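Local coordinates for protein glucose-6-phosphate 1-dehydrogenase (Kluyveromyces lactis, PDB 7E6I) that catalyses the NADP+-dependent oxidation of glucose 6-phosphate to 6-phosphogluconolactone, probably the rate-limiting step of the oxidative pentose-phosphate pathway, at residues 265-270 with 433-438; 128-133 with 163-168. All coordinates share one frame; numbering follows the deposited sequence.

Contact 1: 265-270 with 433-438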
loop_
_atom_site.group_PDB
_atom_site.type_symbol
_atom_site.label_atom_id
_atom_site.label_comp_id
_atom_site.label_asym_id
_atom_site.label_seq_id
_atom_site.Cartn_x
_atom_site.Cartn_y
_atom_site.Cartn_z
ATOM N N SER A 265 -17.281 7.779 3.400
ATOM C CA SER A 265 -18.118 6.980 2.520
ATOM C C SER A 265 -17.278 6.044 1.667
ATOM O O SER A 265 -17.715 4.928 1.378
ATOM C CB SER A 265 -19.001 7.864 1.648
ATOM O OG SER A 265 -20.121 8.306 2.398
ATOM N N VAL A 266 -16.079 6.470 1.265
ATOM C CA VAL A 266 -15.148 5.550 0.618
ATOM C C VAL A 266 -14.832 4.402 1.554
ATOM O O VAL A 266 -14.872 3.223 1.178
ATOM C CB VAL A 266 -13.861 6.282 0.200
ATOM C CG1 VAL A 266 -12.879 5.297 -0.332
ATOM C CG2 VAL A 266 -14.160 7.327 -0.854
ATOM N N ARG A 267 -14.528 4.731 2.799
ATOM C CA ARG A 267 -14.099 3.706 3.730
ATOM C C ARG A 267 -15.254 2.774 4.095
ATOM O O ARG A 267 -15.061 1.560 4.186
ATOM C CB ARG A 267 -13.462 4.380 4.938
ATOM C CG ARG A 267 -11.955 4.323 4.851
ATOM C CD ARG A 267 -11.204 5.543 5.305
ATOM N NE ARG A 267 -11.514 5.974 6.659
ATOM C CZ ARG A 267 -10.633 6.066 7.658
ATOM N NH1 ARG A 267 -9.361 5.716 7.498
ATOM N NH2 ARG A 267 -11.039 6.514 8.839
ATOM N N ASP A 268 -16.470 3.306 4.234
ATOM C CA ASP A 268 -17.632 2.459 4.493
ATOM C C ASP A 268 -17.810 1.408 3.407
ATOM O O ASP A 268 -18.194 0.265 3.695
ATOM C CB ASP A 268 -18.911 3.301 4.574
ATOM C CG ASP A 268 -19.017 4.126 5.853
ATOM O OD1 ASP A 268 -18.324 3.829 6.853
ATOM O OD2 ASP A 268 -19.811 5.089 5.838
ATOM N N GLU A 269 -17.585 1.780 2.142
ATOM C CA GLU A 269 -17.796 0.806 1.077
ATOM C C GLU A 269 -16.685 -0.240 1.053
ATOM O O GLU A 269 -16.944 -1.408 0.733
ATOM C CB GLU A 269 -17.906 1.509 -0.273
ATOM C CG GLU A 269 -19.114 2.439 -0.401
ATOM C CD GLU A 269 -20.449 1.769 -0.078
ATOM O OE1 GLU A 269 -20.621 0.568 -0.376
ATOM O OE2 GLU A 269 -21.346 2.447 0.459
ATOM N N LYS A 270 -15.454 0.148 1.404
ATOM C CA LYS A 270 -14.385 -0.836 1.512
ATOM C C LYS A 270 -14.690 -1.852 2.618
ATOM O O LYS A 270 -14.637 -3.070 2.389
ATOM C CB LYS A 270 -13.055 -0.131 1.744
ATOM C CG LYS A 270 -12.605 0.691 0.548
ATOM C CD LYS A 270 -11.475 1.628 0.923
ATOM C CE LYS A 270 -10.145 0.929 0.847
ATOM N NZ LYS A 270 -8.988 1.691 1.414
ATOM N N ASP A 433 -10.131 1.387 11.413
ATOM C CA ASP A 433 -9.987 0.313 12.392
ATOM C C ASP A 433 -10.871 -0.895 12.062
ATOM O O ASP A 433 -10.429 -2.044 12.210
ATOM C CB ASP A 433 -10.273 0.838 13.802
ATOM C CG ASP A 433 -11.679 1.399 13.949
ATOM O OD1 ASP A 433 -12.138 2.113 13.030
ATOM O OD2 ASP A 433 -12.324 1.144 14.988
ATOM N N ASP A 434 -12.111 -0.675 11.596
ATOM C CA ASP A 434 -12.937 -1.825 11.219
ATOM C C ASP A 434 -12.409 -2.498 9.957
ATOM O O ASP A 434 -12.472 -3.733 9.834
ATOM C CB ASP A 434 -14.413 -1.431 11.044
ATOM C CG ASP A 434 -14.635 -0.238 10.095
ATOM O OD1 ASP A 434 -13.660 0.425 9.675
ATOM O OD2 ASP A 434 -15.820 0.052 9.784
ATOM N N GLU A 435 -11.870 -1.704 9.033
ATOM C CA GLU A 435 -11.189 -2.241 7.861
ATOM C C GLU A 435 -10.060 -3.186 8.268
ATOM O O GLU A 435 -9.920 -4.294 7.729
ATOM C CB GLU A 435 -10.653 -1.067 7.042
ATOM C CG GLU A 435 -10.130 -1.382 5.675
ATOM C CD GLU A 435 -9.645 -0.118 4.953
ATOM O OE1 GLU A 435 -9.735 0.997 5.534
ATOM O OE2 GLU A 435 -9.176 -0.232 3.799
ATOM N N LEU A 436 -9.234 -2.753 9.216
ATOM C CA LEU A 436 -8.178 -3.604 9.747
ATOM C C LEU A 436 -8.760 -4.867 10.368
ATOM O O LEU A 436 -8.303 -5.990 10.097
ATOM C CB LEU A 436 -7.385 -2.811 10.788
ATOM C CG LEU A 436 -5.899 -3.014 11.001
ATOM C CD1 LEU A 436 -5.218 -3.492 9.734
ATOM C CD2 LEU A 436 -5.319 -1.692 11.476
ATOM N N ASP A 437 -9.780 -4.700 11.205
ATOM C CA ASP A 437 -10.327 -5.840 11.923
ATOM C C ASP A 437 -10.853 -6.892 10.959
ATOM O O ASP A 437 -10.544 -8.081 11.096
ATOM C CB ASP A 437 -11.425 -5.374 12.873
ATOM C CG ASP A 437 -12.015 -6.513 13.660
ATOM O OD1 ASP A 437 -11.274 -7.183 14.408
ATOM O OD2 ASP A 437 -13.229 -6.753 13.521
ATOM N N VAL A 438 -11.630 -6.470 9.954
ATOM C CA VAL A 438 -12.217 -7.436 9.026
ATOM C C VAL A 438 -11.141 -8.086 8.164
ATOM O O VAL A 438 -11.218 -9.282 7.844
ATOM C CB VAL A 438 -13.292 -6.762 8.162
ATOM C CG1 VAL A 438 -13.887 -7.772 7.200
ATOM C CG2 VAL A 438 -14.359 -6.175 9.043
HETATM O O HOH W 1 -9.407 3.030 3.527
#
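Lys270 reaches from helix 263-276 to the carboxylate of Glu435, in the first turn of helix 433-451. Its CB points at the partner helix, but CB and CG stop short of it, and the contact starts at CD, 4.1 Å from Glu435 OE2. A bend at chi3 (85°) then carries CE alongside the same oxygen, at 3.3 Å. NZ closes the salt bridge with a hydrogen bond of 3.1 Å to Glu435 OE2, meeting it on the syn side and 19° out of the carboxylate plane. Both helices belong to the C-terminal alpha+beta domain, and a third, helix 236-254, supplies Gln248, whose amide accepts from Lys270 NZ through OE1 and donates to Glu435 OE2 through NE2. The other carboxylate oxygen, Glu435 OE1, takes the backbone N-H of Arg432 and a hydrogen bond of 2.9 Å from a water; this water also lies close to Lys270 NZ. Arg267 brings only its CG near, 4.1 Å from Glu435 OE1; its guanidinium, turned 88° to the carboxylate plane, is engaged by Glu264 and the carbonyl of Phe430. A methionine in place of Lys270 would probably leave the buried carboxylate of Glu435 without its cationic mate and Gln248 OE1 without the donor it takes from the ammonium. The lysine side chain packs about 4 Å from that of Leu185, a probable substrate-binding residue.

Contact 2: 128-133 with 163-168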
loop_
_atom_site.group_PDB
_atom_site.type_symbol
_atom_site.label_atom_id
_atom_site.label_comp_id
_atom_site.label_asym_id
_atom_site.label_seq_id
_atom_site.Cartn_x
_atom_site.Cartn_y
_atom_site.Cartn_z
ATOM N N ILE A 128 6.715 0.431 19.631
ATOM C CA ILE A 128 7.031 1.746 20.162
ATOM C C ILE A 128 5.906 2.772 19.931
ATOM O O ILE A 128 5.829 3.748 20.695
ATOM C CB ILE A 128 8.391 2.233 19.606
ATOM C CG1 ILE A 128 9.462 1.197 19.988
ATOM C CG2 ILE A 128 8.832 3.554 20.210
ATOM C CD1 ILE A 128 10.597 1.007 19.004
ATOM N N PHE A 129 4.991 2.541 18.965
ATOM C CA PHE A 129 3.773 3.349 18.808
ATOM C C PHE A 129 3.105 3.625 20.124
ATOM O O PHE A 129 2.805 4.775 20.456
ATOM C CB PHE A 129 2.648 2.673 18.005
ATOM C CG PHE A 129 2.917 2.452 16.597
ATOM C CD1 PHE A 129 4.032 2.968 15.991
ATOM C CD2 PHE A 129 2.040 1.668 15.872
ATOM C CE1 PHE A 129 4.268 2.708 14.673
ATOM C CE2 PHE A 129 2.277 1.389 14.561
ATOM C CZ PHE A 129 3.393 1.916 13.951
ATOM N N ILE A 130 2.727 2.535 20.803
ATOM C CA ILE A 130 1.821 2.653 21.937
ATOM C C ILE A 130 2.468 3.472 23.041
ATOM O O ILE A 130 1.803 4.287 23.701
ATOM C CB ILE A 130 1.385 1.257 22.425
ATOM C CG1 ILE A 130 0.291 0.709 21.533
ATOM C CG2 ILE A 130 0.790 1.344 23.806
ATOM C CD1 ILE A 130 -0.895 1.642 21.382
ATOM N N ASP A 131 3.773 3.300 23.247
ATOM C CA ASP A 131 4.448 4.154 24.206
ATOM C C ASP A 131 4.376 5.605 23.764
ATOM O O ASP A 131 3.919 6.466 24.524
ATOM C CB ASP A 131 5.896 3.696 24.407
ATOM C CG ASP A 131 5.985 2.321 25.053
ATOM O OD1 ASP A 131 4.927 1.822 25.492
ATOM O OD2 ASP A 131 7.096 1.734 25.123
ATOM N N VAL A 132 4.776 5.894 22.523
ATOM C CA VAL A 132 4.783 7.282 22.059
ATOM C C VAL A 132 3.376 7.860 22.050
ATOM O O VAL A 132 3.163 9.023 22.415
ATOM C CB VAL A 132 5.436 7.391 20.673
ATOM C CG1 VAL A 132 5.427 8.852 20.203
ATOM C CG2 VAL A 132 6.845 6.824 20.716
ATOM N N CYS A 133 2.392 7.067 21.630
ATOM C CA CYS A 133 1.020 7.568 21.608
ATOM C C CYS A 133 0.546 7.920 23.013
ATOM O O CYS A 133 -0.026 8.995 23.229
ATOM C CB CYS A 133 0.096 6.546 20.947
ATOM S SG CYS A 133 0.232 6.564 19.127
ATOM N N THR A 163 -5.961 -6.746 17.243
ATOM C CA THR A 163 -6.970 -6.336 18.219
ATOM C C THR A 163 -6.321 -5.716 19.453
ATOM O O THR A 163 -6.758 -4.662 19.935
ATOM C CB THR A 163 -7.835 -7.530 18.622
ATOM O OG1 THR A 163 -8.260 -8.229 17.451
ATOM C CG2 THR A 163 -9.054 -7.077 19.413
ATOM N N GLU A 164 -5.260 -6.353 19.965
ATOM C CA GLU A 164 -4.605 -5.860 21.172
ATOM C C GLU A 164 -4.002 -4.478 20.955
ATOM O O GLU A 164 -4.141 -3.589 21.804
ATOM C CB GLU A 164 -3.528 -6.845 21.614
ATOM C CG GLU A 164 -4.047 -8.036 22.394
ATOM C CD GLU A 164 -2.952 -9.067 22.649
ATOM O OE1 GLU A 164 -1.771 -8.653 22.762
ATOM O OE2 GLU A 164 -3.271 -10.279 22.734
ATOM N N LEU A 165 -3.333 -4.275 19.821
ATOM C CA LEU A 165 -2.788 -2.958 19.524
ATOM C C LEU A 165 -3.889 -1.907 19.480
ATOM O O LEU A 165 -3.755 -0.828 20.075
ATOM C CB LEU A 165 -2.039 -2.993 18.198
ATOM C CG LEU A 165 -1.560 -1.644 17.676
ATOM C CD1 LEU A 165 -0.634 -1.011 18.701
ATOM C CD2 LEU A 165 -0.864 -1.819 16.344
ATOM N N GLN A 166 -4.994 -2.214 18.794
ATOM C CA GLN A 166 -6.064 -1.234 18.643
ATOM C C GLN A 166 -6.771 -0.966 19.968
ATOM O O GLN A 166 -7.222 0.161 20.228
ATOM C CB GLN A 166 -7.064 -1.701 17.584
ATOM C CG GLN A 166 -8.226 -0.728 17.385
ATOM C CD GLN A 166 -7.773 0.716 17.125
ATOM O OE1 GLN A 166 -6.656 0.961 16.662
ATOM N NE2 GLN A 166 -8.660 1.679 17.399
ATOM N N GLU A 167 -6.894 -1.999 20.809
ATOM C CA GLU A 167 -7.444 -1.805 22.149
ATOM C C GLU A 167 -6.643 -0.765 22.920
ATOM O O GLU A 167 -7.208 0.028 23.677
ATOM C CB GLU A 167 -7.453 -3.133 22.902
ATOM C CG GLU A 167 -8.776 -3.872 22.840
ATOM C CD GLU A 167 -8.668 -5.315 23.329
ATOM O OE1 GLU A 167 -7.698 -5.630 24.061
ATOM O OE2 GLU A 167 -9.555 -6.134 22.982
ATOM N N LYS A 168 -5.323 -0.753 22.740
ATOM C CA LYS A 168 -4.483 0.215 23.434
ATOM C C LYS A 168 -4.498 1.565 22.738
ATOM O O LYS A 168 -4.301 2.597 23.385
ATOM C CB LYS A 168 -3.041 -0.312 23.535
ATOM C CG LYS A 168 -2.884 -1.590 24.360
ATOM C CD LYS A 168 -1.420 -1.946 24.616
ATOM C CE LYS A 168 -1.017 -3.259 23.951
ATOM N NZ LYS A 168 0.428 -3.589 24.148
#
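Ile130 of helix 126-139 packs against Leu165 and Lys168 of helix 159-169; the two helices are neighbours in the Rossmann-type NADP-binding domain. Each helix follows a strand of the parallel sheet, 117-122 and 146-152 respectively, and leads to the next one, making successive beta-alpha-beta crossovers. The backbones come nearest at Ile130 and Lys168, whose CA atoms are 6.9 Å apart.

The purely apolar part is the meeting of Ile130 with Leu165, where the two branched side chains lie alongside each other, running in opposing senses. Ile130 CG1 sits 3.4 Å from Leu165 CD1, a tight fit for two carbons, and the end methyl Ile130 CD1 follows at 3.8 Å from Leu165 CD1. Leu165 does not aim its CB squarely at the other helix; with CG anti to the backbone N (chi1 173°), one methyl of the fork is nevertheless delivered to Ile130. Leu169, at the end of helix 159-169, adds to the apolar surface by touching both Ile130 and Cys133.

The second kind of packing uses the aliphatic part of a charged side chain. Lys168 lies roughly perpendicular to Ile130, and the isoleucine meets its methylene groups, not the ammonium. Van der Waals packing alone therefore joins the two segments here, at the protein surface. The isoleucine divides its branches over the lysine chain: Ile130 CD1 lies 3.6 Å from Lys168 CB, while the other methyl, Ile130 CG2, which is anti to the backbone N, rests 4.0 Å from Lys168 CD.

Contact 2 comes first along the chain and closes before contact 1 opens; their centres are 19 Å apart. Contact 2 joins two helices of the N-terminal Rossmann-type domain, whereas contact 1 joins helices of the C-terminal domain, which carries the mixed nine-stranded sheet. The two meet where helix 159-169 comes up to the start of helix 433-451, Asp433 CB packing 4.0 Å from Gln166 NE2. Arg180, on edge strand 178-181 of the parallel sheet, is shared: Gln166 hydrogen-bonds to it, and Asp433 and Leu436 touch it. Together the contacts run from the nucleotide-binding domain across the domain boundary towards the glucose 6-phosphate pocket.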